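Local coordinates for mandelate racemase/muconate lactonizing enzyme-like protein (Roseovarius sp. TM1035, PDB 3RCY) that is of undefined substrate but probably catalyses a magnesium-dependent isomerisation or related reaction of the enolase superfamily, begun by removing a proton next to a carboxylate, at residues L346-I351 with G367-E372; R22-V27 with L312-V317; N322-A327 with T359-P364. All coordinates share one frame; numbering follows the deposited sequence.

In the fold
The three contacts illustrate how the packing chemistry of one fold changes with depth. Contact 2 is fully buried and joins the N-terminal domain to the barrel domain through a tryptophan lying on a glycine. Contact 3 is buried too, but packs two prolines on the far part of the same helix, 316-327, whose start serves contact 2. Contact 1 is only partly buried and is the polar one, with backbone bonds, a salt bridge and a bridging water above an apolar underside. That underside meets both neighbours: Leu-346 touches Trp-24 and Pro-316, whereas Ile-351 touches Pro-361. The segments of contacts 1 and 3 alternate along the chain.

Contact 1 (L346-I351 with G367-E372); sequences LIKGSI and GIEVDE
Leu-346 meets the chain of Val-370 and Asp-371 where helix 341-346 gives way to a Schellman motif that overlaps a type I' turn from Ile-347 to Ser-350. Leu-346 O accepts a hydrogen bond from Asp-371 N at 2.8 Å, nearly straight (169° at the hydrogen), while Val-370 CA offers the same oxygen a CA-H...O contact. Asp-371 thereby has its backbone held to the end of one helix while it caps the next, OD1 reaching the amide of Leu-374.

Ile-347 turns to the apolar underside. Ile-347 CG2 lies 4.1 Å from Ile-368 CB and also approaches Val-370, the two isoleucine side chains meeting at a slant; Ile-347 also packs on Pro-316 of helix 316-327. Lys-348, the C-prime residue with positive phi, takes the outer side: its chain, extended beyond CG, runs past the carbonyl of Glu-369, and Lys-348 NZ reaches Glu-369 OE2 at 2.8 Å. This salt bridge comes from above the carboxylate plane, 55° out of it. Lys-348 CE also rests on Asp-371 CB; the aspartate carboxylate is too far from NZ for a direct pair but probably adds to the favourable field.

Beyond the turn, Ser-350 OG stands beside its own backbone N (chi1 -73°) and gives a short 2.6 Å bond to Ile-347 O, which the amide of Ser-350 also grips. Ser-350 OG in turn accepts from Glu-369 N at 3.2 Å, so one small side chain ties the turn to the opposing segment. A water donates both to Ser-350 O and to Gly-367 O, bridging the two carbonyls. At the end Ile-351, backed by Trp-319 and Ala-320, sets Ile-351 CD1 3.7 Å from Ile-368 CG2.

Contact 2 (R22-V27 with L312-V317); sequences RYWILV and LYAGPV
Trp-24 lies with one indole face flat on the backbone of Ala-314 and Gly-315, at the junction between the N-terminal domain and the barrel domain of this enolase-superfamily fold. The CH-pi contact is close and nearly central: Gly-315 CA sits 3.3 Å from the centroid of the six-membered ring and only 11° off its normal. The absence of a side chain on this N-cap residue lets the main chain come so close. Nearer the rim of the same face, Ala-314 C lies 3.3 Å from Trp-24 NE1. The Pro-316 side chain crosses that of Trp-24 at about a right angle, Pro-316 CD lying 3.6 Å from Trp-24 CZ3. Phe-342 and His-343 add ring contacts to the indole. Two residues along strand 24-31, Leu-26 slants against the first turn of helix 316-327, Leu-26 CD2 4.1 Å from Val-317 CG2.

Not one hydrogen bond spans the two segments. Trp-24 NE1 and Gly-315 N are both donors, and each is served by another part of the N-terminal domain, Gly-20 O and Glu-40 OE2 respectively. The domain interface here therefore rests on shape and dispersion, with the two donors at its centre bonded to other residues.

Contact 3 (N322-A327 with T359-P364); sequences NVHFAA and TPPEAP
His-324 overlaps the ring of Pro-361, and the proline reaches it with a single corner: Pro-361 CG lies 3.4 Å from His-324 NE2 and 3.7 Å from His-324 CE1, approaching the imidazole obliquely. The torsion about CA-CB (chi1 -73°) sets the ring beside the histidine's own backbone N and swings its end towards the proline. Both ring nitrogens are engaged. NE2 is bonded to Leu-366 O, further along the loop that holds Pro-361, and ND1 to the backbone N of Trp-115. With a carbonyl at one nitrogen and an amide at the other, a neutral ring protonated on NE2 would suit the pattern, and the two bonds restrain its rotation. Trp-115 also meets the imidazole with its indole, the planes inclined by about 20°, and its NE1 binds Pro-361 O, so the tryptophan grips both partners.

The remaining contacts are purely apolar and follow the helical repeat. Val-323 points at the loop, and Val-323 CG1, standing opposite the backbone N with chi1 169°, comes within 4.0 Å of Pro-361 CD, the side chains crossing at a slant. One turn on, Ala-327 faces the same way, Ala-327 CB 3.7 Å from Pro-360 CG and 3.9 Å from Pro-360 CB. Pro-360 thus sits mainly on Ala-327 and Pro-361 on His-324, with Val-323 touching both prolines.

No hydrogen bond passes between 322-327 and 359-364 themselves; the bond from His-324 NE2 lands just past the second segment. The contact lies between helix 316-327, strand 126-131 and the loop after strand 357-358 in the barrel domain. Ile-126 of strand 126-131 touches Val-323, Ala-327 and Pro-360 alike, while on another side of helix 316-327 Phe-325 packs against helix 290-302 and the short helix 285-288.

Contact 1 (L346-I351 with G367-E372)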
# COMPACT_ATOMS: atom_id res chain seq x y z
N LEU A 346 -23.38 39.72 25.04
CA LEU A 346 -22.28 40.26 24.23
C LEU A 346 -22.68 40.51 22.77
O LEU A 346 -22.18 41.43 22.13
CB LEU A 346 -21.05 39.34 24.29
CG LEU A 346 -19.74 39.87 23.69
CD1 LEU A 346 -19.36 41.26 24.24
CD2 LEU A 346 -18.62 38.86 23.92
N ILE A 347 -23.58 39.68 22.24
CA ILE A 347 -24.13 39.95 20.91
C ILE A 347 -25.60 40.37 20.94
O ILE A 347 -26.30 40.30 19.92
CB ILE A 347 -23.89 38.78 19.91
CG1 ILE A 347 -24.56 37.48 20.39
CG2 ILE A 347 -22.38 38.63 19.63
CD1 ILE A 347 -24.69 36.40 19.30
N LYS A 348 -26.05 40.84 22.11
CA LYS A 348 -27.42 41.36 22.31
C LYS A 348 -28.52 40.41 21.80
O LYS A 348 -29.48 40.85 21.18
CB LYS A 348 -27.56 42.77 21.72
CG LYS A 348 -26.52 43.77 22.22
CD LYS A 348 -26.85 45.21 21.83
CE LYS A 348 -25.76 46.17 22.33
NZ LYS A 348 -25.99 47.58 21.90
N GLY A 349 -28.35 39.12 22.07
CA GLY A 349 -29.34 38.10 21.67
C GLY A 349 -29.59 37.96 20.18
O GLY A 349 -30.64 37.46 19.77
N SER A 350 -28.61 38.37 19.37
CA SER A 350 -28.74 38.46 17.91
C SER A 350 -28.95 37.11 17.24
O SER A 350 -29.67 37.02 16.26
CB SER A 350 -27.49 39.12 17.31
OG SER A 350 -27.47 40.50 17.59
N ILE A 351 -28.29 36.08 17.77
CA ILE A 351 -28.41 34.70 17.28
C ILE A 351 -28.55 33.79 18.50
O ILE A 351 -27.79 33.93 19.45
CB ILE A 351 -27.16 34.27 16.46
CG1 ILE A 351 -26.85 35.27 15.34
CG2 ILE A 351 -27.34 32.86 15.88
CD1 ILE A 351 -25.48 35.06 14.70
N GLY A 367 -24.69 39.56 11.27
CA GLY A 367 -26.03 39.73 11.83
C GLY A 367 -26.00 39.87 13.34
O GLY A 367 -26.94 39.45 14.02
N ILE A 368 -24.92 40.44 13.86
CA ILE A 368 -24.75 40.62 15.30
C ILE A 368 -24.58 42.09 15.65
O ILE A 368 -24.10 42.89 14.84
CB ILE A 368 -23.56 39.79 15.86
CG1 ILE A 368 -22.24 40.16 15.17
CG2 ILE A 368 -23.85 38.28 15.71
CD1 ILE A 368 -20.99 39.45 15.76
N GLU A 369 -25.01 42.45 16.86
CA GLU A 369 -24.68 43.74 17.44
C GLU A 369 -23.83 43.49 18.67
O GLU A 369 -24.33 43.03 19.70
CB GLU A 369 -25.95 44.53 17.81
CG GLU A 369 -25.71 46.03 17.93
CD GLU A 369 -26.90 46.79 18.49
OE1 GLU A 369 -28.06 46.41 18.20
OE2 GLU A 369 -26.67 47.78 19.22
N VAL A 370 -22.53 43.74 18.54
CA VAL A 370 -21.60 43.48 19.62
C VAL A 370 -21.72 44.58 20.68
O VAL A 370 -21.65 45.77 20.36
CB VAL A 370 -20.15 43.33 19.13
CG1 VAL A 370 -19.19 43.17 20.30
CG2 VAL A 370 -20.03 42.12 18.21
N ASP A 371 -21.94 44.17 21.92
CA ASP A 371 -21.95 45.12 23.02
C ASP A 371 -20.52 45.45 23.43
O ASP A 371 -19.97 44.82 24.35
CB ASP A 371 -22.78 44.61 24.19
CG ASP A 371 -23.13 45.71 25.18
OD1 ASP A 371 -22.35 46.68 25.29
OD2 ASP A 371 -24.18 45.61 25.83
N GLU A 372 -19.94 46.43 22.75
CA GLU A 372 -18.56 46.84 23.00
C GLU A 372 -18.35 47.33 24.43
O GLU A 372 -17.36 46.98 25.06
CB GLU A 372 -18.12 47.91 22.01
CG GLU A 372 -16.64 48.28 22.16
CD GLU A 372 -16.14 49.20 21.07
OE1 GLU A 372 -16.78 49.27 19.99
OE2 GLU A 372 -15.09 49.84 21.29
O HOH W 1 -29.51 38.77 13.78

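Contact 2 (R22-V27 with L312-V317)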
# COMPACT_ATOMS: atom_id res chain seq x y z
N ARG A 22 -11.05 31.40 29.85
CA ARG A 22 -10.64 32.52 30.70
C ARG A 22 -10.83 33.90 30.06
O ARG A 22 -11.12 34.87 30.76
CB ARG A 22 -9.18 32.37 31.16
CG ARG A 22 -8.98 31.35 32.27
CD ARG A 22 -7.56 31.42 32.83
NE ARG A 22 -7.35 30.49 33.94
CZ ARG A 22 -7.06 29.20 33.80
NH1 ARG A 22 -6.94 28.65 32.59
NH2 ARG A 22 -6.89 28.44 34.88
N TYR A 23 -10.66 33.98 28.74
CA TYR A 23 -10.81 35.25 28.02
C TYR A 23 -11.08 34.99 26.55
O TYR A 23 -10.71 33.93 26.01
CB TYR A 23 -9.57 36.16 28.18
CG TYR A 23 -8.29 35.46 27.76
CD1 TYR A 23 -7.94 35.37 26.41
CD2 TYR A 23 -7.45 34.86 28.71
CE1 TYR A 23 -6.80 34.71 26.01
CE2 TYR A 23 -6.29 34.19 28.32
CZ TYR A 23 -5.98 34.12 26.96
OH TYR A 23 -4.84 33.45 26.54
N TRP A 24 -11.71 35.96 25.89
CA TRP A 24 -11.95 35.93 24.46
C TRP A 24 -11.25 37.11 23.81
O TRP A 24 -11.24 38.21 24.36
CB TRP A 24 -13.45 35.97 24.15
CG TRP A 24 -14.24 34.87 24.79
CD1 TRP A 24 -13.81 33.60 25.08
CD2 TRP A 24 -15.61 34.93 25.21
NE1 TRP A 24 -14.82 32.88 25.66
CE2 TRP A 24 -15.94 33.67 25.75
CE3 TRP A 24 -16.59 35.93 25.18
CZ2 TRP A 24 -17.21 33.38 26.26
CZ3 TRP A 24 -17.85 35.64 25.68
CH2 TRP A 24 -18.15 34.37 26.22
N ILE A 25 -10.66 36.88 22.64
CA ILE A 25 -9.92 37.92 21.94
C ILE A 25 -10.77 38.41 20.77
O ILE A 25 -10.87 37.74 19.75
CB ILE A 25 -8.53 37.43 21.44
CG1 ILE A 25 -7.68 36.94 22.62
CG2 ILE A 25 -7.80 38.57 20.70
CD1 ILE A 25 -6.46 36.10 22.21
N LEU A 26 -11.37 39.57 20.96
CA LEU A 26 -12.22 40.17 19.93
C LEU A 26 -11.42 41.18 19.12
O LEU A 26 -10.59 41.91 19.67
CB LEU A 26 -13.44 40.86 20.57
CG LEU A 26 -14.25 40.04 21.59
CD1 LEU A 26 -15.38 40.89 22.15
CD2 LEU A 26 -14.79 38.74 20.98
N VAL A 27 -11.66 41.22 17.82
CA VAL A 27 -11.08 42.24 16.95
C VAL A 27 -12.18 43.03 16.25
O VAL A 27 -13.18 42.46 15.81
CB VAL A 27 -10.06 41.66 15.93
CG1 VAL A 27 -8.87 41.05 16.65
CG2 VAL A 27 -10.72 40.61 14.99
N LEU A 312 -16.67 25.23 19.16
CA LEU A 312 -16.84 26.43 19.98
C LEU A 312 -16.47 26.19 21.43
O LEU A 312 -17.19 25.52 22.17
CB LEU A 312 -18.27 27.01 19.89
CG LEU A 312 -18.39 28.35 20.64
CD1 LEU A 312 -17.79 29.51 19.84
CD2 LEU A 312 -19.82 28.66 21.05
N TYR A 313 -15.32 26.72 21.84
CA TYR A 313 -15.09 26.96 23.26
C TYR A 313 -14.52 28.35 23.38
O TYR A 313 -13.35 28.54 23.73
CB TYR A 313 -14.21 25.89 23.93
CG TYR A 313 -14.47 25.87 25.42
CD1 TYR A 313 -15.69 25.41 25.92
CD2 TYR A 313 -13.54 26.38 26.33
CE1 TYR A 313 -15.97 25.42 27.28
CE2 TYR A 313 -13.80 26.39 27.71
CZ TYR A 313 -15.02 25.91 28.17
OH TYR A 313 -15.31 25.91 29.52
N ALA A 314 -15.37 29.33 23.08
CA ALA A 314 -14.97 30.72 22.94
C ALA A 314 -16.23 31.57 22.92
O ALA A 314 -17.30 31.10 23.32
CB ALA A 314 -14.16 30.90 21.66
N GLY A 315 -16.12 32.81 22.46
CA GLY A 315 -17.24 33.75 22.53
C GLY A 315 -18.24 33.65 21.39
O GLY A 315 -18.07 32.83 20.47
N PRO A 316 -19.29 34.48 21.45
CA PRO A 316 -20.41 34.44 20.51
C PRO A 316 -20.08 35.02 19.13
O PRO A 316 -20.85 34.83 18.19
CB PRO A 316 -21.46 35.31 21.20
CG PRO A 316 -20.65 36.28 22.02
CD PRO A 316 -19.50 35.47 22.52
N VAL A 317 -18.95 35.72 19.02
CA VAL A 317 -18.52 36.27 17.73
C VAL A 317 -17.97 35.14 16.86
O VAL A 317 -18.37 35.00 15.70
CB VAL A 317 -17.47 37.42 17.88
CG1 VAL A 317 -16.91 37.82 16.52
CG2 VAL A 317 -18.10 38.63 18.57

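Contact 3 (N322-A327 with T359-P364)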
# COMPACT_ATOMS: atom_id res chain seq x y z
N ASN A 322 -19.27 30.59 12.85
CA ASN A 322 -19.66 29.17 12.73
C ASN A 322 -21.04 28.98 12.10
O ASN A 322 -21.25 28.08 11.29
CB ASN A 322 -19.65 28.49 14.10
CG ASN A 322 -18.26 28.39 14.71
OD1 ASN A 322 -17.25 28.68 14.06
ND2 ASN A 322 -18.20 27.97 15.96
N VAL A 323 -21.99 29.83 12.49
CA VAL A 323 -23.37 29.72 12.04
C VAL A 323 -23.51 30.06 10.56
O VAL A 323 -24.15 29.31 9.81
CB VAL A 323 -24.33 30.55 12.94
CG1 VAL A 323 -25.73 30.64 12.32
CG2 VAL A 323 -24.41 29.92 14.34
N HIS A 324 -22.91 31.17 10.13
CA HIS A 324 -22.91 31.52 8.70
C HIS A 324 -22.21 30.48 7.82
O HIS A 324 -22.69 30.14 6.73
CB HIS A 324 -22.29 32.91 8.51
CG HIS A 324 -23.20 34.00 8.98
ND1 HIS A 324 -24.18 34.53 8.18
CD2 HIS A 324 -23.33 34.58 10.19
CE1 HIS A 324 -24.85 35.44 8.87
NE2 HIS A 324 -24.36 35.48 10.09
N PHE A 325 -21.07 29.99 8.31
CA PHE A 325 -20.33 28.91 7.66
C PHE A 325 -21.24 27.69 7.51
O PHE A 325 -21.44 27.18 6.40
CB PHE A 325 -19.08 28.58 8.47
CG PHE A 325 -18.36 27.32 8.04
CD1 PHE A 325 -17.74 27.24 6.80
CD2 PHE A 325 -18.29 26.23 8.89
CE1 PHE A 325 -17.07 26.08 6.40
CE2 PHE A 325 -17.62 25.06 8.51
CZ PHE A 325 -17.01 24.99 7.25
N ALA A 326 -21.81 27.24 8.63
CA ALA A 326 -22.69 26.07 8.68
C ALA A 326 -23.93 26.22 7.79
O ALA A 326 -24.37 25.25 7.17
CB ALA A 326 -23.11 25.79 10.10
N ALA A 327 -24.50 27.43 7.74
CA ALA A 327 -25.70 27.69 6.93
C ALA A 327 -25.47 27.43 5.44
O ALA A 327 -26.41 27.11 4.70
CB ALA A 327 -26.17 29.11 7.13
N THR A 359 -31.37 29.17 13.67
CA THR A 359 -31.81 29.76 12.42
C THR A 359 -30.77 30.77 11.94
O THR A 359 -30.41 31.69 12.68
CB THR A 359 -33.20 30.42 12.57
OG1 THR A 359 -34.15 29.42 12.96
CG2 THR A 359 -33.67 31.04 11.25
N PRO A 360 -30.26 30.61 10.70
CA PRO A 360 -29.32 31.59 10.14
C PRO A 360 -29.94 32.99 10.16
O PRO A 360 -31.10 33.14 9.75
CB PRO A 360 -29.15 31.12 8.69
CG PRO A 360 -29.42 29.65 8.75
CD PRO A 360 -30.49 29.48 9.78
N PRO A 361 -29.19 33.99 10.66
CA PRO A 361 -29.72 35.36 10.67
C PRO A 361 -29.85 35.95 9.27
O PRO A 361 -29.08 35.58 8.36
CB PRO A 361 -28.70 36.13 11.51
CG PRO A 361 -27.48 35.32 11.52
CD PRO A 361 -27.90 33.89 11.36
N GLU A 362 -30.82 36.84 9.10
CA GLU A 362 -31.12 37.45 7.81
C GLU A 362 -30.54 38.85 7.66
O GLU A 362 -30.47 39.36 6.53
CB GLU A 362 -32.64 37.47 7.56
CG GLU A 362 -33.28 36.10 7.35
CD GLU A 362 -32.86 35.40 6.05
OE1 GLU A 362 -32.56 36.09 5.04
OE2 GLU A 362 -32.83 34.15 6.04
N ALA A 363 -30.12 39.47 8.77
CA ALA A 363 -29.52 40.81 8.76
C ALA A 363 -28.14 40.81 8.06
O ALA A 363 -27.55 39.75 7.86
CB ALA A 363 -29.40 41.34 10.19
N PRO A 364 -27.64 42.00 7.67
CA PRO A 364 -26.37 42.04 6.92
C PRO A 364 -25.17 41.61 7.76
O PRO A 364 -25.23 41.67 8.99
CB PRO A 364 -26.24 43.52 6.53
CG PRO A 364 -27.62 44.09 6.67
CD PRO A 364 -28.24 43.34 7.80